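Signal recognition particle receptor FtsY (Sulfolobus acidocaldarius, PDB 5L3S) serves as the receptor, or docking protein, for the signal recognition particle and belongs to the SRP54-type P-loop nucleotide-binding family. Local coordinates at residues T17-E20 / D21-N24; H235-N239 / V240-A244; L74-S77 / I78-L82. All coordinates share one frame; numbering follows the deposited sequence.

Interaction 1. Residues T17-E20 / D21-N24; sequences TIKE and DDLN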
ATOM      1  N   THR B  17     -39.236 -18.455  12.400  1.00 58.16           N
ATOM      2  CA  THR B  17     -38.981 -17.808  11.121  1.00 66.29           C
ATOM      3  C   THR B  17     -38.115 -16.553  11.293  1.00 53.94           C
ATOM      4  O   THR B  17     -38.429 -15.669  12.086  1.00 53.96           O
ATOM      5  CB  THR B  17     -40.297 -17.433  10.423  1.00 64.40           C
ATOM      6  OG1 THR B  17     -41.110 -18.603  10.276  1.00 69.18           O
ATOM      7  CG2 THR B  17     -40.026 -16.834   9.052  1.00 55.49           C
ATOM      8  N   ILE B  18     -37.024 -16.482  10.546  1.00 52.16           N
ATOM      9  CA  ILE B  18     -36.144 -15.324  10.636  1.00 50.06           C
ATOM     10  C   ILE B  18     -36.776 -14.095   9.995  1.00 72.61           C
ATOM     11  O   ILE B  18     -37.209 -14.135   8.843  1.00 49.43           O
ATOM     12  CB  ILE B  18     -34.788 -15.590   9.980  1.00 48.43           C
ATOM     13  CG1 ILE B  18     -34.076 -16.749  10.676  1.00 51.36           C
ATOM     14  CG2 ILE B  18     -33.931 -14.329  10.010  1.00 46.93           C
ATOM     15  CD1 ILE B  18     -32.758 -17.119  10.014  1.00 54.45           C
ATOM     16  N   LYS B  19     -36.828 -13.008  10.761  1.00 49.13           N
ATOM     17  CA  LYS B  19     -37.332 -11.733  10.271  1.00 49.64           C
ATOM     18  C   LYS B  19     -36.181 -10.742  10.266  1.00 49.76           C
ATOM     19  O   LYS B  19     -35.163 -10.983  10.912  1.00 46.22           O
ATOM     20  CB  LYS B  19     -38.436 -11.205  11.184  1.00 50.45           C
ATOM     21  CG  LYS B  19     -39.545 -12.203  11.473  1.00 56.24           C
ATOM     22  CD  LYS B  19     -40.235 -12.628  10.196  1.00 52.87           C
ATOM     23  CE  LYS B  19     -41.313 -13.680  10.482  1.00 55.07           C
ATOM     24  NZ  LYS B  19     -42.336 -13.158  11.415  1.00 56.65           N
ATOM     25  N   GLU B  20     -36.355  -9.626   9.560  1.00 46.44           N
ATOM     26  CA  GLU B  20     -35.288  -8.625   9.454  1.00 53.28           C
ATOM     27  C   GLU B  20     -34.809  -8.148  10.818  1.00 50.24           C
ATOM     28  O   GLU B  20     -33.609  -8.049  11.057  1.00 46.17           O
ATOM     29  CB  GLU B  20     -35.701  -7.436   8.586  1.00 54.17           C
ATOM     30  CG  GLU B  20     -34.517  -6.519   8.260  1.00 58.99           C
ATOM     31  CD  GLU B  20     -34.879  -5.349   7.366  1.00 66.83           C
ATOM     32  OE1 GLU B  20     -36.084  -5.117   7.135  1.00 72.87           O
ATOM     33  OE2 GLU B  20     -33.946  -4.660   6.894  1.00 70.73           O
ATOM     34  N   ASP B  21     -35.762  -7.897  11.710  1.00 52.09           N
ATOM     35  CA  ASP B  21     -35.496  -7.449  13.073  1.00 58.02           C
ATOM     36  C   ASP B  21     -34.569  -8.391  13.847  1.00 55.28           C
ATOM     37  O   ASP B  21     -33.817  -7.952  14.718  1.00 54.91           O
ATOM     38  CB  ASP B  21     -36.823  -7.275  13.820  1.00 66.16           C
ATOM     39  CG  ASP B  21     -36.635  -6.910  15.276  1.00 79.39           C
ATOM     40  OD1 ASP B  21     -36.877  -7.777  16.146  1.00 82.47           O
ATOM     41  OD2 ASP B  21     -36.246  -5.758  15.553  1.00 85.29           O
ATOM     42  N   ASP B  22     -34.623  -9.681  13.526  1.00 47.24           N
ATOM     43  CA  ASP B  22     -33.733 -10.660  14.142  1.00 47.14           C
ATOM     44  C   ASP B  22     -32.275 -10.443  13.714  1.00 45.10           C
ATOM     45  O   ASP B  22     -31.351 -10.836  14.425  1.00 49.16           O
ATOM     46  CB  ASP B  22     -34.147 -12.080  13.757  1.00 47.84           C
ATOM     47  CG  ASP B  22     -35.542 -12.447  14.251  1.00 63.11           C
ATOM     48  OD1 ASP B  22     -35.833 -12.206  15.440  1.00 51.45           O
ATOM     49  OD2 ASP B  22     -36.341 -12.977  13.450  1.00 50.51           O
ATOM     50  N   LEU B  23     -32.082  -9.828  12.550  1.00 43.64           N
ATOM     51  CA  LEU B  23     -30.761  -9.786  11.902  1.00 41.72           C
ATOM     52  C   LEU B  23     -29.983  -8.493  12.117  1.00 50.06           C
ATOM     53  O   LEU B  23     -28.765  -8.450  11.915  1.00 45.07           O
ATOM     54  CB  LEU B  23     -30.915 -10.009  10.397  1.00 44.64           C
ATOM     55  CG  LEU B  23     -31.534 -11.320   9.925  1.00 47.96           C
ATOM     56  CD1 LEU B  23     -31.533 -11.401   8.414  1.00 52.78           C
ATOM     57  CD2 LEU B  23     -30.796 -12.499  10.514  1.00 47.76           C
ATOM     58  N   ASN B  24     -30.683  -7.438  12.514  1.00 41.78           N
ATOM     59  CA  ASN B  24     -30.094  -6.101  12.561  1.00 49.08           C
ATOM     60  C   ASN B  24     -28.796  -5.949  13.356  1.00 45.87           C
ATOM     61  O   ASN B  24     -27.804  -5.442  12.833  1.00 44.65           O
ATOM     62  CB  ASN B  24     -31.134  -5.079  13.026  1.00 52.71           C
ATOM     63  CG  ASN B  24     -32.205  -4.836  11.979  1.00 55.06           C
ATOM     64  OD1 ASN B  24     -31.979  -5.051  10.784  1.00 63.02           O
ATOM     65  ND2 ASN B  24     -33.371  -4.379  12.417  1.00 55.66           N
TER
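The backbone N of Lys19 donates a hydrogen bond to Asp22 OD2 at 2.7 Å, a nearly straight bond that reaches the carboxylate on its anti side, slightly out of its plane. Asp22 CG stands anti to its own carbonyl carbon (chi1 -63°), which turns the carboxylate back alongside the incoming chain. In return Asp22 N donates to Lys19 O at 3.0 Å, so these two residues are joined twice at the start of the helix. One residue on, Glu20 O accepts Leu23 N at 2.8 Å, with a weak second bond from Asn24 N. On the buried side Ile18 CG2 rests against Leu23 CD2 at 3.7 Å, the two side chains crossing at about a right angle. Leu23 continues onto Val66 and Val70 of helix 66-85, while the backbone of Ile18 is hydrogen-bonded to Gly57 and Lys58. The carboxylate of Glu20 turns elsewhere, to a salt bridge with Lys52. An acidic group held at the first turn of helix 20-36 in this helical-bundle region would probably be favoured by the helix dipole, and its bond to Lys19 N ties the entering chain to that turn.

Interaction 2. Residues H235-N239 / V240-A244; sequences HFENN and VGYDA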
ATOM      1  N   HIS B 235      -9.438  -0.793 -12.872  1.00 28.54           N
ATOM      2  CA  HIS B 235      -8.828  -0.018 -13.939  1.00 33.27           C
ATOM      3  C   HIS B 235      -7.876  -0.859 -14.768  1.00 32.10           C
ATOM      4  O   HIS B 235      -7.927  -0.817 -15.989  1.00 32.40           O
ATOM      5  CB  HIS B 235      -8.081   1.188 -13.371  1.00 36.80           C
ATOM      6  CG  HIS B 235      -8.953   2.373 -13.120  1.00 46.95           C
ATOM      7  ND1 HIS B 235      -9.157   3.357 -14.062  1.00 53.04           N
ATOM      8  CD2 HIS B 235      -9.667   2.739 -12.029  1.00 52.67           C
ATOM      9  CE1 HIS B 235      -9.968   4.276 -13.565  1.00 56.87           C
ATOM     10  NE2 HIS B 235     -10.289   3.926 -12.331  1.00 53.12           N
ATOM     11  N   PHE B 236      -7.003  -1.606 -14.103  1.00 28.55           N
ATOM     12  CA  PHE B 236      -6.032  -2.449 -14.807  1.00 30.77           C
ATOM     13  C   PHE B 236      -6.731  -3.550 -15.601  1.00 32.19           C
ATOM     14  O   PHE B 236      -6.302  -3.907 -16.701  1.00 31.60           O
ATOM     15  CB  PHE B 236      -5.018  -3.060 -13.826  1.00 26.50           C
ATOM     16  CG  PHE B 236      -3.835  -2.174 -13.532  1.00 25.94           C
ATOM     17  CD1 PHE B 236      -3.092  -1.612 -14.559  1.00 34.78           C
ATOM     18  CD2 PHE B 236      -3.445  -1.931 -12.228  1.00 20.25           C
ATOM     19  CE1 PHE B 236      -1.987  -0.803 -14.278  1.00 35.51           C
ATOM     20  CE2 PHE B 236      -2.340  -1.119 -11.936  1.00 25.21           C
ATOM     21  CZ  PHE B 236      -1.616  -0.557 -12.960  1.00 25.87           C
ATOM     22  N   GLU B 237      -7.816  -4.089 -15.060  1.00 31.63           N
ATOM     23  CA  GLU B 237      -8.552  -5.109 -15.794  1.00 28.84           C
ATOM     24  C   GLU B 237      -9.154  -4.515 -17.067  1.00 34.94           C
ATOM     25  O   GLU B 237      -9.118  -5.142 -18.124  1.00 37.56           O
ATOM     26  CB  GLU B 237      -9.631  -5.767 -14.920  1.00 30.83           C
ATOM     27  CG  GLU B 237     -10.635  -6.626 -15.691  1.00 41.12           C
ATOM     28  CD  GLU B 237      -9.977  -7.740 -16.492  1.00 47.32           C
ATOM     29  OE1 GLU B 237      -8.848  -8.156 -16.147  1.00 42.76           O
ATOM     30  OE2 GLU B 237     -10.592  -8.203 -17.476  1.00 51.39           O
ATOM     31  N   ASN B 238      -9.682  -3.300 -16.967  1.00 37.11           N
ATOM     32  CA  ASN B 238     -10.285  -2.636 -18.121  1.00 43.89           C
ATOM     33  C   ASN B 238      -9.272  -2.139 -19.160  1.00 43.46           C
ATOM     34  O   ASN B 238      -9.531  -2.216 -20.352  1.00 47.36           O
ATOM     35  CB  ASN B 238     -11.176  -1.472 -17.674  1.00 48.41           C
ATOM     36  CG  ASN B 238     -12.386  -1.930 -16.873  1.00 61.28           C
ATOM     37  OD1 ASN B 238     -12.891  -3.039 -17.058  1.00 65.35           O
ATOM     38  ND2 ASN B 238     -12.861  -1.069 -15.981  1.00 63.64           N
ATOM     39  N   ASN B 239      -8.128  -1.624 -18.711  1.00 35.41           N
ATOM     40  CA  ASN B 239      -7.148  -1.047 -19.632  1.00 41.89           C
ATOM     41  C   ASN B 239      -6.115  -2.045 -20.152  1.00 44.46           C
ATOM     42  O   ASN B 239      -5.523  -1.843 -21.213  1.00 45.40           O
ATOM     43  CB  ASN B 239      -6.399   0.119 -18.977  1.00 39.59           C
ATOM     44  CG  ASN B 239      -7.317   1.247 -18.558  1.00 53.53           C
ATOM     45  OD1 ASN B 239      -8.471   1.319 -18.983  1.00 55.41           O
ATOM     46  ND2 ASN B 239      -6.800   2.146 -17.719  1.00 55.78           N
ATOM     47  N   VAL B 240      -5.875  -3.100 -19.385  1.00 40.55           N
ATOM     48  CA  VAL B 240      -4.776  -4.017 -19.667  1.00 37.14           C
ATOM     49  C   VAL B 240      -5.264  -5.471 -19.709  1.00 37.79           C
ATOM     50  O   VAL B 240      -5.044  -6.185 -20.698  1.00 34.87           O
ATOM     51  CB  VAL B 240      -3.674  -3.871 -18.596  1.00 32.53           C
ATOM     52  CG1 VAL B 240      -2.490  -4.790 -18.899  1.00 29.40           C
ATOM     53  CG2 VAL B 240      -3.218  -2.416 -18.475  1.00 39.96           C
ATOM     54  N   GLY B 241      -5.945  -5.897 -18.639  1.00 27.73           N
ATOM     55  CA  GLY B 241      -6.365  -7.286 -18.484  1.00 31.55           C
ATOM     56  C   GLY B 241      -5.289  -8.119 -17.797  1.00 35.89           C
ATOM     57  O   GLY B 241      -4.095  -7.956 -18.068  1.00 33.27           O
ATOM     58  N   TYR B 242      -5.697  -8.989 -16.878  1.00 26.47           N
ATOM     59  CA  TYR B 242      -4.755  -9.882 -16.198  1.00 27.79           C
ATOM     60  C   TYR B 242      -5.479 -11.169 -15.809  1.00 30.39           C
ATOM     61  O   TYR B 242      -6.709 -11.243 -15.883  1.00 29.37           O
ATOM     62  CB  TYR B 242      -4.122  -9.216 -14.973  1.00 29.34           C
ATOM     63  CG  TYR B 242      -5.132  -8.633 -13.999  1.00 25.73           C
ATOM     64  CD1 TYR B 242      -5.579  -7.319 -14.143  1.00 26.37           C
ATOM     65  CD2 TYR B 242      -5.640  -9.391 -12.948  1.00 29.03           C
ATOM     66  CE1 TYR B 242      -6.512  -6.771 -13.272  1.00 26.33           C
ATOM     67  CE2 TYR B 242      -6.574  -8.850 -12.061  1.00 31.93           C
ATOM     68  CZ  TYR B 242      -7.000  -7.534 -12.234  1.00 26.69           C
ATOM     69  OH  TYR B 242      -7.924  -6.984 -11.381  1.00 33.57           O
ATOM     70  N   ASP B 243      -4.721 -12.175 -15.387  1.00 31.41           N
ATOM     71  CA  ASP B 243      -5.287 -13.498 -15.111  1.00 37.48           C
ATOM     72  C   ASP B 243      -5.485 -13.757 -13.618  1.00 31.51           C
ATOM     73  O   ASP B 243      -6.423 -14.451 -13.219  1.00 34.26           O
ATOM     74  CB  ASP B 243      -4.383 -14.584 -15.691  1.00 37.38           C
ATOM     75  CG  ASP B 243      -4.194 -14.439 -17.185  1.00 35.77           C
ATOM     76  OD1 ASP B 243      -5.193 -14.580 -17.913  1.00 35.58           O
ATOM     77  OD2 ASP B 243      -3.054 -14.187 -17.629  1.00 29.25           O
ATOM     78  N   ALA B 244      -4.581 -13.220 -12.805  1.00 26.92           N
ATOM     79  CA  ALA B 244      -4.616 -13.448 -11.361  1.00 29.69           C
ATOM     80  C   ALA B 244      -3.887 -12.352 -10.581  1.00 27.53           C
ATOM     81  O   ALA B 244      -3.218 -11.499 -11.156  1.00 27.92           O
ATOM     82  CB  ALA B 244      -4.038 -14.798 -11.015  1.00 31.91           C
TER
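Tyr242 lays its ring alongside Glu237, with CE1 of the tyrosine 3.5 Å from the backbone N of Glu237 and 3.7 Å from its CB. The CE1 corner also meets Phe236 CB, while Glu237 OE1 stands over one face of the ring, offset toward the rim. A chi1 of 53° sets Tyr242 CG between its own backbone N and carbonyl carbon, and this swings the ring back under the end of the helix; there its OH is hydrogen-bonded to Ala233 O. Glu237 bends at chi2 (57°), bringing OE1 to Tyr242 N in a weak bond of 3.3 Å. The helix end itself is held by Phe236 O, which takes two backbone donors: Val240 N, tilted from the carbonyl plane, and Gly241 N, in that plane and five residues ahead, each at 2.8 Å. Gly241 then runs on with a positive phi of 89°, an angle that a glycine adopts easily. Val240 CG2 comes to the edge of the Phe236 ring, 4.0 Å from CD1, the two side chains pointing the same way. Phe236 continues onto Leu219 and Val109, and Val240 onto Leu205 and Leu209 of helix 199-212. Lys268 makes a cation-pi contact with Tyr242 and a long, weak ion pair with Glu237. In this SRP54-type GTPase domain the chemistry is thus divided: one doubly used carbonyl closes the last turn of helix 228-239, and a tyrosine reaching back to the same helix ties down the chain on its way to strand 244-248.

Interaction 3. Residues L74-S77 / I78-L82; sequences LKKS and ITEIL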
ATOM      1  N   LEU B  74     -22.636 -16.503   6.501  1.00 31.52           N
ATOM      2  CA  LEU B  74     -21.680 -15.591   5.861  1.00 33.84           C
ATOM      3  C   LEU B  74     -20.328 -16.246   5.565  1.00 28.04           C
ATOM      4  O   LEU B  74     -19.763 -16.061   4.484  1.00 33.49           O
ATOM      5  CB  LEU B  74     -21.476 -14.319   6.694  1.00 34.93           C
ATOM      6  CG  LEU B  74     -20.504 -13.317   6.061  1.00 33.62           C
ATOM      7  CD1 LEU B  74     -21.032 -12.876   4.708  1.00 31.12           C
ATOM      8  CD2 LEU B  74     -20.269 -12.098   6.967  1.00 30.47           C
ATOM      9  N   LYS B  75     -19.797 -16.998   6.526  1.00 33.28           N
ATOM     10  CA  LYS B  75     -18.524 -17.684   6.327  1.00 36.84           C
ATOM     11  C   LYS B  75     -18.633 -18.657   5.165  1.00 39.95           C
ATOM     12  O   LYS B  75     -17.714 -18.781   4.358  1.00 38.26           O
ATOM     13  CB  LYS B  75     -18.107 -18.450   7.581  1.00 35.89           C
ATOM     14  CG  LYS B  75     -17.735 -17.586   8.774  1.00 35.08           C
ATOM     15  CD  LYS B  75     -17.183 -18.476   9.881  1.00 41.34           C
ATOM     16  CE  LYS B  75     -16.948 -17.706  11.163  1.00 50.27           C
ATOM     17  NZ  LYS B  75     -16.373 -18.594  12.216  1.00 58.54           N
ATOM     18  N   LYS B  76     -19.766 -19.349   5.095  1.00 36.54           N
ATOM     19  CA  LYS B  76     -20.032 -20.302   4.028  1.00 40.39           C
ATOM     20  C   LYS B  76     -20.189 -19.610   2.672  1.00 38.25           C
ATOM     21  O   LYS B  76     -19.692 -20.106   1.662  1.00 39.85           O
ATOM     22  CB  LYS B  76     -21.265 -21.143   4.376  1.00 49.49           C
ATOM     23  CG  LYS B  76     -21.811 -21.999   3.241  1.00 64.12           C
ATOM     24  CD  LYS B  76     -20.811 -23.049   2.775  1.00 74.26           C
ATOM     25  CE  LYS B  76     -21.445 -23.981   1.747  1.00 77.54           C
ATOM     26  NZ  LYS B  76     -20.482 -24.962   1.173  1.00 76.82           N
ATOM     27  N   SER B  77     -20.855 -18.455   2.644  1.00 38.87           N
ATOM     28  CA  SER B  77     -21.009 -17.711   1.387  1.00 35.79           C
ATOM     29  C   SER B  77     -19.679 -17.144   0.882  1.00 33.69           C
ATOM     30  O   SER B  77     -19.395 -17.176  -0.316  1.00 35.68           O
ATOM     31  CB  SER B  77     -22.037 -16.588   1.517  1.00 33.59           C
ATOM     32  OG  SER B  77     -23.342 -17.120   1.707  1.00 50.49           O
ATOM     33  N   ILE B  78     -18.875 -16.616   1.798  1.00 33.20           N
ATOM     34  CA  ILE B  78     -17.559 -16.111   1.435  1.00 36.72           C
ATOM     35  C   ILE B  78     -16.686 -17.250   0.897  1.00 40.79           C
ATOM     36  O   ILE B  78     -15.994 -17.089  -0.118  1.00 37.62           O
ATOM     37  CB  ILE B  78     -16.877 -15.395   2.619  1.00 30.58           C
ATOM     38  CG1 ILE B  78     -17.681 -14.156   3.021  1.00 29.06           C
ATOM     39  CG2 ILE B  78     -15.444 -14.981   2.256  1.00 33.09           C
ATOM     40  CD1 ILE B  78     -17.093 -13.398   4.202  1.00 35.15           C
ATOM     41  N   THR B  79     -16.745 -18.408   1.556  1.00 33.48           N
ATOM     42  CA  THR B  79     -15.948 -19.559   1.129  1.00 40.68           C
ATOM     43  C   THR B  79     -16.334 -19.996  -0.287  1.00 40.98           C
ATOM     44  O   THR B  79     -15.474 -20.320  -1.104  1.00 43.95           O
ATOM     45  CB  THR B  79     -16.072 -20.753   2.108  1.00 47.17           C
ATOM     46  OG1 THR B  79     -15.687 -20.338   3.425  1.00 43.40           O
ATOM     47  CG2 THR B  79     -15.168 -21.902   1.673  1.00 45.03           C
ATOM     48  N   GLU B  80     -17.629 -19.977  -0.576  1.00 39.19           N
ATOM     49  CA  GLU B  80     -18.121 -20.336  -1.902  1.00 40.92           C
ATOM     50  C   GLU B  80     -17.749 -19.315  -2.981  1.00 44.50           C
ATOM     51  O   GLU B  80     -17.438 -19.697  -4.108  1.00 41.42           O
ATOM     52  CB  GLU B  80     -19.633 -20.575  -1.868  1.00 44.98           C
ATOM     53  CG  GLU B  80     -20.014 -21.885  -1.193  1.00 55.72           C
ATOM     54  CD  GLU B  80     -21.514 -22.096  -1.105  1.00 68.57           C
ATOM     55  OE1 GLU B  80     -21.977 -23.206  -1.442  1.00 80.10           O
ATOM     56  OE2 GLU B  80     -22.230 -21.161  -0.687  1.00 70.10           O
ATOM     57  N   ILE B  81     -17.780 -18.027  -2.637  1.00 42.01           N
ATOM     58  CA  ILE B  81     -17.406 -16.970  -3.579  1.00 44.16           C
ATOM     59  C   ILE B  81     -15.944 -17.103  -4.008  1.00 47.27           C
ATOM     60  O   ILE B  81     -15.606 -16.900  -5.174  1.00 51.32           O
ATOM     61  CB  ILE B  81     -17.620 -15.567  -2.982  1.00 45.95           C
ATOM     62  CG1 ILE B  81     -19.110 -15.269  -2.833  1.00 57.42           C
ATOM     63  CG2 ILE B  81     -17.004 -14.513  -3.865  1.00 40.13           C
ATOM     64  CD1 ILE B  81     -19.847 -15.179  -4.154  1.00 66.06           C
ATOM     65  N   LEU B  82     -15.086 -17.449  -3.054  1.00 41.21           N
ATOM     66  CA  LEU B  82     -13.664 -17.612  -3.312  1.00 39.94           C
ATOM     67  C   LEU B  82     -13.334 -18.949  -3.982  1.00 41.90           C
ATOM     68  O   LEU B  82     -12.498 -19.012  -4.883  1.00 42.49           O
ATOM     69  CB  LEU B  82     -12.891 -17.475  -2.006  1.00 35.15           C
ATOM     70  CG  LEU B  82     -13.001 -16.093  -1.359  1.00 33.13           C
ATOM     71  CD1 LEU B  82     -12.497 -16.145   0.063  1.00 34.27           C
ATOM     72  CD2 LEU B  82     -12.209 -15.054  -2.164  1.00 31.82           C
TER
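Thr79 grips Lys75 O twice, through its backbone N at 3.0 Å and through its hydroxyl OG1 at 2.7 Å, the two donors arriving from opposite faces of the carbonyl plane. The hydroxyl reaches back because OG1 lies anti to the threonine's own carbonyl carbon (chi1 -57°), and it donates to an acceptor that already serves the helix. The bonds on either side keep the regular i to i+4 ladder: Ile78 N to Leu74 O at 2.9 Å, Glu80 N to Lys76 O and Ile81 N to Ser77 O, both at 3.0 Å. Two residues before Thr79, Ser77 OG makes the same kind of bond, to Thr73 O four residues back. On the exposed side Lys76 and Glu80 form a salt bridge, with NZ of the lysine 3.5 Å from OE1 of the glutamate; the aliphatic CE of Lys76 lies closer still, 3.3 Å from that OE1. Lys76 bends at chi2 (63°), then runs straight, its chain crossing the glutamate's obliquely. The buried side is apolar: Leu74 CG meets Ile78 CD1 at 3.9 Å. Helix 66-85 sits here among three others, Leu74 packing on Ile47 and Leu51 of helix 41-55 and on Phe295 of helix 287-295, Thr79 on Asp288 and Val291 of that same helix, and Ile78 and Ile81 on Leu260 of helix 258-266.

In the fold
The three contacts follow the chain from the helical bundle into the P-loop domain. Interaction 1 starts a helix, interaction 3 lies within one, and interaction 2 ends one, and their polar bonds differ accordingly: a carboxylate accepting a backbone N-H, a hydroxyl added to the regular ladder beside a surface salt bridge, and a carbonyl shared by two amides. Each is partly buried, with an apolar pair on its inner side, but interaction 1 is the most peripheral, its centre about 36 Å from the chain centre, against about 12 Å for the centre of interaction 2. Helix 66-85 links interactions 1 and 3: Leu23 packs on it, and interaction 3 lies within it; interaction 2 packs against the central sheet.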